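Local atomic coordinates of protein bvu-3222 (Bacteroides vulgatus ATCC 8482, PDB entry 3FYF), a protein that is of unknown function but belongs to the DUF4251 family and is probably exported to the periplasm. Residues Leu43-Phe48 against Val119-Tyr123; Phe48-Asn54 against Met160-Pro166; Phe57-Arg63 against Phe85-Asn91. All coordinates share one frame; numbering follows the deposited sequence.

Contact 1 (Leu43-Phe48 against Val119-Tyr123); sequences LKNGSF and VYYNY
The backbone oxygen of L43 and the phenol oxygen of Y121 share one water, which donates to L43 O at 2.7 Å and lies 2.6 Å from Y121 OH, near the plane of the tyrosine ring. L43 O also receives a weak bond from G46 N, part of the Schellman motif that ends the helix; G46, at positive phi, is the first residue to leave helical geometry. The water therefore bridges the last turn of the helix to the strand.

Beside this polar link the two segments meet through carbon. Methyl CD2 of L43 settles over one face of the Y121 ring, 3.7 Å from its centroid and only 14° off the normal, a CH-pi contact. With CG anti to the backbone N (chi1 -168°), Y121 reaches out from its strand far enough to lie under this methyl. The other methyl, CD1, meets V119 CG1 tip to tip at 4.0 Å.

F48 approaches Y121 on the same side of the ring as L43 CD2. The pair is an offset edge-to-face one, with the planes at 88° and the centroids 5.2 Å apart; F48 CZ comes within 3.5 Å of Y121 CE1. The same L43 methyl also lies over the centre of the F48 ring, wedged between the two aromatic groups. Past them, Y123 CE1 sits at the edge of F48, 4.2 Å from CZ.

Further strands complete the surroundings: I109 touches Y121, while V74 and I136 reach F48. The contact thus joins the helix C-cap to a curved sheet by an apolar aromatic core, and the one bridging water gives the phenol a partner and adds a second, shorter bond to a helix-end carbonyl whose bond from G46 N is weak.

Contact 2 (Phe48-Asn54 against Met160-Pro166); sequences FVLEADN and MNGYLVP
The carbonyl oxygen of N161 accepts two backbone bonds, from D53 N at 2.8 Å and from N54 N at 3.0 Å, the second the straighter. Two consecutive residues facing one make this a classic beta bulge, where the antiparallel register shifts by one. The side chains add to it: N161 ND2 gives an almost straight bond (172°) to N54 OD1 at 2.9 Å, although the two amide planes are 46° apart. N54 CG lies between its backbone N and carbonyl carbon (chi1 62°), which turns the amide back toward N161. Its own ND2 binds D53 OD2.

Away from the bulge the ladder is regular, with paired bonds at V49–V165 and E51–Y163. On the face of L50 and L164, CB of L50 meets CD1 of L164, and CD2 of L50 lies 4.0 Å from CB of M160. The sulfur of M160 packs against A52 CB at 3.9 Å. On the other face the E51 chain runs across V165, its OE1 3.5 Å from CG2.

In the second shell, S146 OG binds N161 OD1 and fixes the amide's rotation, while H172 of the C-terminal histidine tag binds E51 OE1. Strand 48-52 is flanked on its other side by strand 71-75, and strand 158-166 by strand 144-151; helix 27-44 covers L164 through L43, and F64 of the second subunit stacks on Y163.

Contact 3 (Phe57-Arg63 against Phe85-Asn91); sequences FRNGIMR and FTNFVYN
The ring of F57 carries Y90 CB over one face, 3.8 Å from the centroid and 18° off the normal, while F85 and the carbonyl oxygen of F88 lie at its edge. F85 offers its face to that edge: CZ of F57 points at the centre of the ring with the planes at 87°, an edge-to-face pair whose very short separation is doubtful in the model. The Y90 ring meets F57 obliquely, CD1 lying 3.6 Å from F57 CE2. Over a face of Y90 stands CG2 of I61, 4.3 Å from the centroid.

At the far end of Y90, the phenol OH accepts a bond from R63 NE at 3.2 Å, close to the guanidinium plane. The arginine chain bends at chi2 (-96°), and its CG passes 3.4 Å from Y90 CE1, so that aliphatic part and polar group both follow the tyrosine. The backbone of Y90 is held as well: a water accepts from Y90 N at 2.8 Å and donates weakly to N59 OD1.

F57 to G60 form a type I beta turn that connects strands 54-57 and 62-64, and the aromatic cluster fastens the loop between strands 78-83 and 100-113 to it. L158 of strand 158-166 touches both F57 and F88, V55 of strand 54-57 reaches F85, and in strand 62-64 M62 O is hydrogen-bonded to T139 OG1 of the second subunit.

From the N terminus, helix 27-44 ends in L43-F48, which opens contact 1; that loop closes when strand 119-126 arrives. F48 also begins strand 48-52, whose pairing with the last strand, 158-166, makes contact 2. Because 48-54 lies inside the loop of contact 1 and 160-166 beyond its end, contacts 1 and 2 cross. Contact 3 is local by comparison, nested inside both, and ties the 57-63 hairpin to the loop at 85-91. Contacts 1 and 2 also touch where L43 CD1 lies 3.8 Å from L164 CD2, and contacts 2 and 3 where N54 CB lies 3.4 Å from R63 O. Together they bind the helix, the curled sheet and its outlying loop.

Contact 1 (Leu43-Phe48 against Val119-Tyr123)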
loop_
_atom_site.group_PDB
_atom_site.type_symbol
_atom_site.label_atom_id
_atom_site.label_comp_id
_atom_site.label_asym_id
_atom_site.label_seq_id
_atom_site.Cartn_x
_atom_site.Cartn_y
_atom_site.Cartn_z
ATOM N N LEU B 43 3.209 -16.693 -12.932
ATOM C CA LEU B 43 4.516 -16.834 -12.285
ATOM C C LEU B 43 5.207 -18.129 -12.699
ATOM O O LEU B 43 6.412 -18.135 -12.928
ATOM C CB LEU B 43 4.391 -16.783 -10.758
ATOM C CG LEU B 43 4.098 -15.453 -10.055
ATOM C CD1 LEU B 43 3.729 -15.718 -8.597
ATOM C CD2 LEU B 43 5.262 -14.476 -10.146
ATOM N N LYS B 44 4.427 -19.207 -12.782
ATOM C CA LYS B 44 4.901 -20.528 -13.199
ATOM C C LYS B 44 5.438 -20.501 -14.621
ATOM O O LYS B 44 6.508 -21.040 -14.895
ATOM C CB LYS B 44 3.775 -21.563 -13.096
ATOM C CG LYS B 44 3.510 -22.054 -11.688
ATOM C CD LYS B 44 2.431 -23.118 -11.658
ATOM C CE LYS B 44 2.251 -23.677 -10.250
ATOM N NZ LYS B 44 3.471 -24.369 -9.747
ATOM N N ASN B 45 4.703 -19.844 -15.515
ATOM C CA ASN B 45 5.090 -19.759 -16.922
ATOM C C ASN B 45 6.094 -18.640 -17.235
ATOM O O ASN B 45 6.528 -18.493 -18.382
ATOM C CB ASN B 45 3.847 -19.659 -17.813
ATOM C CG ASN B 45 2.918 -20.857 -17.660
ATOM O OD1 ASN B 45 1.695 -20.718 -17.719
ATOM N ND2 ASN B 45 3.496 -22.041 -17.455
ATOM N N GLY B 46 6.461 -17.868 -16.209
ATOM C CA GLY B 46 7.448 -16.792 -16.324
ATOM C C GLY B 46 7.022 -15.663 -17.245
ATOM O O GLY B 46 7.855 -15.038 -17.903
ATOM N N SER B 47 5.717 -15.420 -17.297
ATOM C CA SER B 47 5.141 -14.413 -18.177
ATOM C C SER B 47 4.150 -13.574 -17.375
ATOM O O SER B 47 2.959 -13.890 -17.309
ATOM C CB SER B 47 4.466 -15.078 -19.386
ATOM O OG SER B 47 4.069 -14.120 -20.356
ATOM N N PHE B 48 4.658 -12.512 -16.756
ATOM C CA PHE B 48 3.863 -11.697 -15.833
ATOM C C PHE B 48 4.322 -10.252 -15.732
ATOM O O PHE B 48 5.436 -9.893 -16.124
ATOM C CB PHE B 48 3.836 -12.315 -14.423
ATOM C CG PHE B 48 5.189 -12.400 -13.759
ATOM C CD1 PHE B 48 5.698 -11.323 -13.030
ATOM C CD2 PHE B 48 5.941 -13.564 -13.843
ATOM C CE1 PHE B 48 6.940 -11.398 -12.424
ATOM C CE2 PHE B 48 7.178 -13.652 -13.233
ATOM C CZ PHE B 48 7.677 -12.564 -12.519
ATOM N N VAL B 119 2.724 -16.756 -1.968
ATOM C CA VAL B 119 3.823 -17.185 -2.845
ATOM C C VAL B 119 5.024 -16.245 -2.762
ATOM O O VAL B 119 4.880 -15.029 -2.812
ATOM C CB VAL B 119 3.349 -17.322 -4.304
ATOM C CG1 VAL B 119 4.492 -17.758 -5.244
ATOM C CG2 VAL B 119 2.206 -18.299 -4.369
ATOM N N TYR B 120 6.204 -16.835 -2.631
ATOM C CA TYR B 120 7.445 -16.096 -2.519
ATOM C C TYR B 120 8.288 -16.380 -3.756
ATOM O O TYR B 120 8.863 -17.458 -3.896
ATOM C CB TYR B 120 8.157 -16.461 -1.205
ATOM C CG TYR B 120 7.322 -16.092 0.012
ATOM C CD1 TYR B 120 7.518 -14.881 0.672
ATOM C CD2 TYR B 120 6.309 -16.933 0.474
ATOM C CE1 TYR B 120 6.739 -14.528 1.776
ATOM C CE2 TYR B 120 5.519 -16.583 1.570
ATOM C CZ TYR B 120 5.739 -15.386 2.212
ATOM O OH TYR B 120 4.961 -15.053 3.296
ATOM N N TYR B 121 8.321 -15.403 -4.656
ATOM C CA TYR B 121 8.971 -15.526 -5.959
ATOM C C TYR B 121 10.186 -14.602 -6.012
ATOM O O TYR B 121 10.046 -13.368 -5.976
ATOM C CB TYR B 121 7.966 -15.156 -7.054
ATOM C CG TYR B 121 8.376 -15.491 -8.471
ATOM C CD1 TYR B 121 9.086 -14.577 -9.247
ATOM C CD2 TYR B 121 8.014 -16.705 -9.054
ATOM C CE1 TYR B 121 9.445 -14.872 -10.556
ATOM C CE2 TYR B 121 8.371 -17.009 -10.365
ATOM C CZ TYR B 121 9.084 -16.087 -11.109
ATOM O OH TYR B 121 9.446 -16.368 -12.405
ATOM N N ASN B 122 11.376 -15.201 -6.083
ATOM C CA ASN B 122 12.638 -14.457 -6.071
ATOM C C ASN B 122 13.418 -14.672 -7.368
ATOM O O ASN B 122 13.359 -15.758 -7.945
ATOM C CB ASN B 122 13.510 -14.880 -4.877
ATOM C CG ASN B 122 12.938 -14.458 -3.519
ATOM O OD1 ASN B 122 13.447 -14.859 -2.478
ATOM N ND2 ASN B 122 11.901 -13.647 -3.528
ATOM N N TYR B 123 14.143 -13.642 -7.812
ATOM C CA TYR B 123 14.992 -13.715 -9.013
ATOM C C TYR B 123 15.967 -12.538 -9.145
ATOM O O TYR B 123 15.849 -11.529 -8.447
ATOM C CB TYR B 123 14.153 -13.849 -10.300
ATOM C CG TYR B 123 13.232 -12.681 -10.600
ATOM C CD1 TYR B 123 11.961 -12.612 -10.034
ATOM C CD2 TYR B 123 13.623 -11.657 -11.460
ATOM C CE1 TYR B 123 11.103 -11.559 -10.309
ATOM C CE2 TYR B 123 12.772 -10.597 -11.741
ATOM C CZ TYR B 123 11.511 -10.557 -11.160
ATOM O OH TYR B 123 10.658 -9.511 -11.425
HETATM O O HOH W 1 9.021 -18.666 -13.492
#

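Contact 2 (Phe48-Asn54 against Met160-Pro166)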
loop_
_atom_site.group_PDB
_atom_site.type_symbol
_atom_site.label_atom_id
_atom_site.label_comp_id
_atom_site.label_asym_id
_atom_site.label_seq_id
_atom_site.Cartn_x
_atom_site.Cartn_y
_atom_site.Cartn_z
ATOM N N PHE B 48 4.658 -12.512 -16.756
ATOM C CA PHE B 48 3.863 -11.697 -15.833
ATOM C C PHE B 48 4.322 -10.252 -15.732
ATOM O O PHE B 48 5.436 -9.893 -16.124
ATOM C CB PHE B 48 3.836 -12.315 -14.423
ATOM C CG PHE B 48 5.189 -12.400 -13.759
ATOM C CD1 PHE B 48 5.698 -11.323 -13.030
ATOM C CD2 PHE B 48 5.941 -13.564 -13.843
ATOM C CE1 PHE B 48 6.940 -11.398 -12.424
ATOM C CE2 PHE B 48 7.178 -13.652 -13.233
ATOM C CZ PHE B 48 7.677 -12.564 -12.519
ATOM N N VAL B 49 3.444 -9.432 -15.170
ATOM C CA VAL B 49 3.770 -8.050 -14.849
ATOM C C VAL B 49 3.114 -7.683 -13.516
ATOM O O VAL B 49 1.981 -8.089 -13.238
ATOM C CB VAL B 49 3.392 -7.089 -16.034
ATOM C CG1 VAL B 49 2.185 -7.594 -16.731
ATOM C CG2 VAL B 49 3.202 -5.630 -15.602
ATOM N N LEU B 50 3.852 -6.978 -12.666
ATOM C CA LEU B 50 3.238 -6.350 -11.511
ATOM C C LEU B 50 2.963 -4.893 -11.836
ATOM O O LEU B 50 3.885 -4.112 -12.042
ATOM C CB LEU B 50 4.083 -6.479 -10.239
ATOM C CG LEU B 50 3.291 -5.913 -9.042
ATOM C CD1 LEU B 50 3.186 -6.921 -7.942
ATOM C CD2 LEU B 50 3.791 -4.559 -8.518
ATOM N N GLU B 51 1.682 -4.552 -11.860
ATOM C CA GLU B 51 1.219 -3.201 -12.136
ATOM C C GLU B 51 1.156 -2.420 -10.822
ATOM O O GLU B 51 0.259 -2.650 -10.008
ATOM C CB GLU B 51 -0.166 -3.272 -12.784
ATOM C CG GLU B 51 -0.221 -4.079 -14.092
ATOM C CD GLU B 51 -1.623 -4.198 -14.663
ATOM O OE1 GLU B 51 -1.751 -4.439 -15.883
ATOM O OE2 GLU B 51 -2.600 -4.061 -13.893
ATOM N N ALA B 52 2.106 -1.507 -10.620
ATOM C CA ALA B 52 2.246 -0.807 -9.343
ATOM C C ALA B 52 1.146 0.216 -9.093
ATOM O O ALA B 52 0.880 1.103 -9.925
ATOM C CB ALA B 52 3.600 -0.140 -9.235
ATOM N N ASP B 53 0.514 0.066 -7.932
ATOM C CA ASP B 53 -0.430 1.034 -7.407
ATOM C C ASP B 53 0.294 2.077 -6.553
ATOM O O ASP B 53 0.010 3.274 -6.645
ATOM C CB ASP B 53 -1.485 0.318 -6.578
ATOM C CG ASP B 53 -2.410 1.279 -5.876
ATOM O OD1 ASP B 53 -3.207 1.951 -6.569
ATOM O OD2 ASP B 53 -2.332 1.366 -4.633
ATOM N N ASN B 54 1.224 1.623 -5.713
ATOM C CA ASN B 54 2.058 2.546 -4.949
ATOM C C ASN B 54 3.504 2.079 -4.821
ATOM O O ASN B 54 3.810 0.920 -5.054
ATOM C CB ASN B 54 1.451 2.839 -3.564
ATOM C CG ASN B 54 1.347 1.609 -2.700
ATOM O OD1 ASN B 54 2.289 1.251 -1.986
ATOM N ND2 ASN B 54 0.193 0.963 -2.738
ATOM N N MET B 160 7.382 -1.922 -4.739
ATOM C CA MET B 160 6.163 -1.632 -5.504
ATOM C C MET B 160 5.034 -2.525 -5.022
ATOM O O MET B 160 5.174 -3.752 -5.005
ATOM C CB MET B 160 6.363 -1.911 -6.998
ATOM C CG MET B 160 7.396 -1.048 -7.691
ATOM S SD MET B 160 7.361 -1.185 -9.499
ATOM C CE MET B 160 8.546 0.075 -9.825
ATOM N N ASN B 161 3.913 -1.908 -4.650
ATOM C CA ASN B 161 2.725 -2.642 -4.225
ATOM C C ASN B 161 1.648 -2.492 -5.264
ATOM O O ASN B 161 1.313 -1.381 -5.643
ATOM C CB ASN B 161 2.218 -2.119 -2.878
ATOM C CG ASN B 161 3.246 -2.287 -1.775
ATOM O OD1 ASN B 161 3.684 -3.402 -1.494
ATOM N ND2 ASN B 161 3.637 -1.182 -1.152
ATOM N N GLY B 162 1.099 -3.609 -5.720
ATOM C CA GLY B 162 0.093 -3.555 -6.772
ATOM C C GLY B 162 -0.496 -4.897 -7.119
ATOM O O GLY B 162 -0.650 -5.758 -6.255
ATOM N N TYR B 163 -0.812 -5.066 -8.400
ATOM C CA TYR B 163 -1.554 -6.222 -8.893
ATOM C C TYR B 163 -0.697 -7.039 -9.851
ATOM O O TYR B 163 -0.123 -6.498 -10.793
ATOM C CB TYR B 163 -2.862 -5.767 -9.572
ATOM C CG TYR B 163 -3.789 -5.020 -8.631
ATOM C CD1 TYR B 163 -4.696 -5.707 -7.825
ATOM C CD2 TYR B 163 -3.733 -3.628 -8.520
ATOM C CE1 TYR B 163 -5.531 -5.023 -6.932
ATOM C CE2 TYR B 163 -4.559 -2.938 -7.631
ATOM C CZ TYR B 163 -5.459 -3.636 -6.854
ATOM O OH TYR B 163 -6.282 -2.952 -5.988
ATOM N N LEU B 164 -0.603 -8.340 -9.583
ATOM C CA LEU B 164 0.174 -9.264 -10.406
ATOM C C LEU B 164 -0.716 -9.940 -11.459
ATOM O O LEU B 164 -1.591 -10.741 -11.119
ATOM C CB LEU B 164 0.833 -10.318 -9.510
ATOM C CG LEU B 164 1.965 -11.174 -10.077
ATOM C CD1 LEU B 164 3.148 -10.313 -10.499
ATOM C CD2 LEU B 164 2.391 -12.174 -9.030
ATOM N N VAL B 165 -0.488 -9.611 -12.730
ATOM C CA VAL B 165 -1.334 -10.104 -13.835
ATOM C C VAL B 165 -0.514 -10.878 -14.869
ATOM O O VAL B 165 0.710 -10.691 -14.946
ATOM C CB VAL B 165 -2.141 -8.952 -14.541
ATOM C CG1 VAL B 165 -3.228 -8.402 -13.628
ATOM C CG2 VAL B 165 -1.223 -7.844 -15.042
ATOM N N PRO B 166 -1.171 -11.776 -15.647
ATOM C CA PRO B 166 -0.453 -12.372 -16.773
ATOM C C PRO B 166 -0.063 -11.322 -17.793
ATOM O O PRO B 166 -0.822 -10.375 -18.022
ATOM C CB PRO B 166 -1.476 -13.344 -17.377
ATOM C CG PRO B 166 -2.434 -13.617 -16.286
ATOM C CD PRO B 166 -2.536 -12.327 -15.535
#

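Contact 3 (Phe57-Arg63 against Phe85-Asn91)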
loop_
_atom_site.group_PDB
_atom_site.type_symbol
_atom_site.label_atom_id
_atom_site.label_comp_id
_atom_site.label_asym_id
_atom_site.label_seq_id
_atom_site.Cartn_x
_atom_site.Cartn_y
_atom_site.Cartn_z
ATOM N N PHE B 57 9.719 3.906 -0.586
ATOM C CA PHE B 57 11.163 4.120 -0.649
ATOM C C PHE B 57 11.794 3.786 0.690
ATOM O O PHE B 57 11.081 3.621 1.686
ATOM C CB PHE B 57 11.458 5.572 -1.055
ATOM C CG PHE B 57 10.842 5.962 -2.375
ATOM C CD1 PHE B 57 11.541 5.764 -3.565
ATOM C CD2 PHE B 57 9.557 6.504 -2.431
ATOM C CE1 PHE B 57 10.977 6.110 -4.784
ATOM C CE2 PHE B 57 8.978 6.840 -3.643
ATOM C CZ PHE B 57 9.689 6.649 -4.821
ATOM N N ARG B 58 13.124 3.685 0.721
ATOM C CA ARG B 58 13.837 3.291 1.946
ATOM C C ARG B 58 13.827 4.378 3.026
ATOM O O ARG B 58 14.091 4.101 4.197
ATOM C CB ARG B 58 15.275 2.825 1.647
ATOM C CG ARG B 58 16.242 3.913 1.182
ATOM C CD ARG B 58 17.695 3.445 1.332
ATOM N NE ARG B 58 18.211 3.660 2.686
ATOM C CZ ARG B 58 19.244 4.447 2.990
ATOM N NH1 ARG B 58 19.628 4.576 4.256
ATOM N NH2 ARG B 58 19.904 5.098 2.038
ATOM N N ASN B 59 13.521 5.609 2.627
ATOM C CA ASN B 59 13.304 6.689 3.583
ATOM C C ASN B 59 11.865 6.767 4.115
ATOM O O ASN B 59 11.483 7.757 4.735
ATOM C CB ASN B 59 13.788 8.035 3.020
ATOM C CG ASN B 59 12.918 8.575 1.905
ATOM O OD1 ASN B 59 12.067 7.880 1.339
ATOM N ND2 ASN B 59 13.143 9.836 1.568
ATOM N N GLY B 60 11.075 5.725 3.852
ATOM C CA GLY B 60 9.715 5.614 4.377
ATOM C C GLY B 60 8.630 6.327 3.584
ATOM O O GLY B 60 7.450 6.199 3.903
ATOM N N ILE B 61 9.024 7.071 2.550
ATOM C CA ILE B 61 8.071 7.785 1.703
ATOM C C ILE B 61 7.279 6.789 0.883
ATOM O O ILE B 61 7.855 5.883 0.300
ATOM C CB ILE B 61 8.789 8.811 0.777
ATOM C CG1 ILE B 61 9.245 10.017 1.585
ATOM C CG2 ILE B 61 7.893 9.284 -0.400
ATOM C CD1 ILE B 61 10.131 10.935 0.796
ATOM N N MET B 62 5.961 6.963 0.852
ATOM C CA MET B 62 5.109 6.247 -0.086
ATOM C C MET B 62 4.331 7.209 -0.979
ATOM O O MET B 62 3.837 8.239 -0.520
ATOM C CB MET B 62 4.142 5.326 0.663
ATOM C CG MET B 62 2.764 5.926 0.889
ATOM S SD MET B 62 1.629 5.594 -0.471
ATOM C CE MET B 62 0.271 6.686 -0.053
ATOM N N ARG B 63 4.228 6.861 -2.257
ATOM C CA ARG B 63 3.474 7.640 -3.214
ATOM C C ARG B 63 2.580 6.718 -4.023
ATOM O O ARG B 63 3.028 5.664 -4.482
ATOM C CB ARG B 63 4.422 8.397 -4.141
ATOM C CG ARG B 63 4.112 9.879 -4.253
ATOM C CD ARG B 63 3.257 10.192 -5.450
ATOM N NE ARG B 63 3.010 11.625 -5.579
ATOM C CZ ARG B 63 1.934 12.142 -6.158
ATOM N NH1 ARG B 63 1.794 13.457 -6.237
ATOM N NH2 ARG B 63 0.991 11.346 -6.652
ATOM N N PHE B 85 11.366 7.104 -10.820
ATOM C CA PHE B 85 12.372 7.723 -9.966
ATOM C C PHE B 85 13.777 7.282 -10.361
ATOM O O PHE B 85 13.950 6.312 -11.099
ATOM C CB PHE B 85 12.109 7.387 -8.497
ATOM C CG PHE B 85 10.661 7.471 -8.106
ATOM C CD1 PHE B 85 10.084 8.690 -7.793
ATOM C CD2 PHE B 85 9.877 6.330 -8.052
ATOM C CE1 PHE B 85 8.753 8.771 -7.432
ATOM C CE2 PHE B 85 8.544 6.405 -7.693
ATOM C CZ PHE B 85 7.982 7.627 -7.382
ATOM N N THR B 86 14.779 8.000 -9.865
ATOM C CA THR B 86 16.044 8.145 -10.575
ATOM C C THR B 86 17.060 7.108 -10.107
ATOM O O THR B 86 17.418 6.196 -10.851
ATOM C CB THR B 86 16.639 9.553 -10.389
ATOM O OG1 THR B 86 15.669 10.539 -10.767
ATOM C CG2 THR B 86 17.886 9.722 -11.243
ATOM N N ASN B 87 17.522 7.256 -8.870
ATOM C CA ASN B 87 18.172 6.161 -8.159
ATOM C C ASN B 87 17.302 5.607 -7.036
ATOM O O ASN B 87 17.703 5.604 -5.871
ATOM C CB ASN B 87 19.524 6.613 -7.602
ATOM C CG ASN B 87 20.682 5.810 -8.164
ATOM O OD1 ASN B 87 20.615 5.302 -9.283
ATOM N ND2 ASN B 87 21.752 5.693 -7.388
ATOM N N PHE B 88 16.111 5.138 -7.392
ATOM C CA PHE B 88 15.160 4.635 -6.410
ATOM C C PHE B 88 15.040 5.584 -5.222
ATOM O O PHE B 88 14.916 5.150 -4.077
ATOM C CB PHE B 88 15.572 3.241 -5.929
ATOM C CG PHE B 88 15.884 2.284 -7.043
ATOM C CD1 PHE B 88 14.886 1.504 -7.604
ATOM C CD2 PHE B 88 17.175 2.163 -7.531
ATOM C CE1 PHE B 88 15.170 0.622 -8.629
ATOM C CE2 PHE B 88 17.464 1.283 -8.556
ATOM C CZ PHE B 88 16.460 0.511 -9.106
ATOM N N VAL B 89 15.078 6.882 -5.504
ATOM C CA VAL B 89 14.822 7.898 -4.484
ATOM C C VAL B 89 13.687 8.781 -5.009
ATOM O O VAL B 89 13.641 9.079 -6.202
ATOM C CB VAL B 89 16.111 8.737 -4.170
ATOM C CG1 VAL B 89 15.821 9.901 -3.224
ATOM C CG2 VAL B 89 17.206 7.858 -3.572
ATOM N N TYR B 90 12.765 9.168 -4.127
ATOM C CA TYR B 90 11.597 9.975 -4.503
ATOM C C TYR B 90 11.945 11.386 -5.002
ATOM O O TYR B 90 11.385 11.857 -5.998
ATOM C CB TYR B 90 10.600 10.067 -3.338
ATOM C CG TYR B 90 9.336 10.812 -3.701
ATOM C CD1 TYR B 90 8.424 10.266 -4.596
ATOM C CD2 TYR B 90 9.062 12.070 -3.168
ATOM C CE1 TYR B 90 7.273 10.950 -4.954
ATOM C CE2 TYR B 90 7.903 12.762 -3.521
ATOM C CZ TYR B 90 7.012 12.195 -4.408
ATOM O OH TYR B 90 5.861 12.872 -4.759
ATOM N N ASN B 91 12.856 12.051 -4.294
ATOM C CA ASN B 91 13.258 13.418 -4.609
ATOM C C ASN B 91 14.597 13.450 -5.342
ATOM O O ASN B 91 14.925 14.426 -6.019
ATOM C CB ASN B 91 13.343 14.261 -3.330
ATOM C CG ASN B 91 12.070 14.195 -2.488
ATOM O OD1 ASN B 91 11.015 14.699 -2.883
ATOM N ND2 ASN B 91 12.177 13.589 -1.309
HETATM O O HOH W 2 12.955 8.739 -1.326
#